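Sulfur oxygenase/reductase (Halothiobacillus neapolitanus, PDB 6QPA) catalyses the oxygen-dependent disproportionation of elemental sulfur at a mononuclear non-haem iron centre held by a facial triad. Local coordinates at the interface of chains A and B. Residues are numbered along the deposited sequence; one frame, centred on the assembly and turned at random. Chains: chain A/B, Sulfur oxygenase/reductase.

The interface of chains A and B. Residues chain A 27, 31, 101-102; chain B 221-224.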
loop_
_atom_site.group_PDB
_atom_site.type_symbol
_atom_site.label_atom_id
_atom_site.label_comp_id
_atom_site.label_asym_id
_atom_site.label_seq_id
_atom_site.Cartn_x
_atom_site.Cartn_y
_atom_site.Cartn_z
ATOM N N LYS A 27 33.642 28.129 -10.150
ATOM C CA LYS A 27 33.257 29.169 -11.098
ATOM C C LYS A 27 34.019 30.475 -10.874
ATOM O O LYS A 27 34.373 31.155 -11.845
ATOM C CB LYS A 27 31.742 29.417 -11.026
ATOM C CG LYS A 27 31.309 30.901 -10.987
ATOM C CD LYS A 27 30.791 31.403 -12.335
ATOM C CE LYS A 27 29.994 32.709 -12.200
ATOM N NZ LYS A 27 29.755 33.164 -10.787
ATOM N N LYS A 31 38.882 32.368 -11.810
ATOM C CA LYS A 31 38.953 33.753 -12.254
ATOM C C LYS A 31 39.914 34.559 -11.382
ATOM O O LYS A 31 40.631 35.434 -11.881
ATOM C CB LYS A 31 37.556 34.364 -12.260
ATOM C CG LYS A 31 36.620 33.689 -13.251
ATOM C CD LYS A 31 35.322 34.462 -13.397
ATOM C CE LYS A 31 34.705 34.216 -14.756
ATOM N NZ LYS A 31 34.361 32.806 -14.925
ATOM N N GLU A 101 35.458 42.576 -7.350
ATOM C CA GLU A 101 34.259 42.042 -7.989
ATOM C C GLU A 101 34.155 40.535 -7.775
ATOM O O GLU A 101 33.094 40.020 -7.409
ATOM C CB GLU A 101 34.264 42.366 -9.483
ATOM C CG GLU A 101 33.049 41.810 -10.214
ATOM C CD GLU A 101 33.244 41.721 -11.725
ATOM O OE1 GLU A 101 34.381 41.914 -12.208
ATOM O OE2 GLU A 101 32.263 41.427 -12.428
ATOM N N LEU A 102 35.261 39.819 -7.962
ATOM C CA LEU A 102 35.257 38.364 -7.867
ATOM C C LEU A 102 34.982 37.932 -6.434
ATOM O O LEU A 102 34.132 37.077 -6.183
ATOM C CB LEU A 102 36.597 37.787 -8.335
ATOM C CG LEU A 102 36.892 38.100 -9.800
ATOM C CD1 LEU A 102 38.302 37.657 -10.197
ATOM C CD2 LEU A 102 35.835 37.466 -10.692
ATOM N N VAL B 221 37.812 36.706 -18.869
ATOM C CA VAL B 221 37.489 35.665 -17.907
ATOM C C VAL B 221 37.998 35.990 -16.503
ATOM O O VAL B 221 37.917 35.138 -15.620
ATOM C CB VAL B 221 37.971 34.284 -18.393
ATOM C CG1 VAL B 221 37.090 33.840 -19.588
ATOM C CG2 VAL B 221 39.461 34.275 -18.751
ATOM N N SER B 222 38.540 37.197 -16.282
ATOM C CA SER B 222 38.910 37.685 -14.951
ATOM C C SER B 222 37.813 38.536 -14.296
ATOM O O SER B 222 38.106 39.328 -13.392
ATOM C CB SER B 222 40.202 38.510 -15.013
ATOM O OG SER B 222 41.257 37.765 -15.570
ATOM N N THR B 223 36.583 38.451 -14.783
ATOM C CA THR B 223 35.504 39.306 -14.313
ATOM C C THR B 223 34.215 38.525 -14.447
ATOM O O THR B 223 34.137 37.560 -15.206
ATOM C CB THR B 223 35.433 40.617 -15.126
ATOM O OG1 THR B 223 34.300 41.399 -14.722
ATOM C CG2 THR B 223 35.319 40.324 -16.626
ATOM N N LEU B 224 33.196 38.952 -13.714
ATOM C CA LEU B 224 31.856 38.406 -13.893
ATOM C C LEU B 224 30.987 39.297 -14.768
ATOM O O LEU B 224 29.799 39.016 -14.929
ATOM C CB LEU B 224 31.181 38.176 -12.533
ATOM C CG LEU B 224 31.951 37.238 -11.606
ATOM C CD1 LEU B 224 31.389 37.263 -10.205
ATOM C CD2 LEU B 224 31.945 35.819 -12.158
#
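A loop of chain B, residues 221-224, which follows helix 214-220, enters between two parts of chain A: the end of helix 96-101 with A:Leu102 on one side, and A:Lys27, the last residue of helix 19-27, with the loop residue A:Lys31 on the other. The carboxylate of A:Glu101 takes hold of the loop at two successive residues. Its OE1 accepts a hydrogen bond from the hydroxyl OG1 of B:Thr223 at 2.6 Å, through the syn lone pair. OE2 accepts a hydrogen bond from the backbone N of B:Leu224 at 2.9 Å. This N-H arrives from above the carboxylate plane, 57° out of it. The bond is also bent, 134° at the hydrogen. The glutamate reaches this far because CG stands anti to its backbone N (chi1 179°) and the chain stays extended beyond.

B:Leu224, with the most buried surface of the patch, lays its side chain against A:Leu102 and A:Lys31. Its CG packs 4.0 Å from CD2 of A:Leu102, and next to that contact its CD2 lies 3.8 Å from CD of A:Lys31. A:Lys27 also approaches that methyl but is poorly ordered. The aliphatic stem of A:Lys31 runs alongside the backbone carbonyls of B:Val221 and B:Thr223, with CE 3.4 Å from O of B:Thr223. Polar anchoring and apolar packing together would hold the loop in place, one part of a contact between subunits that likely contributes to assembly of the 24-subunit particle.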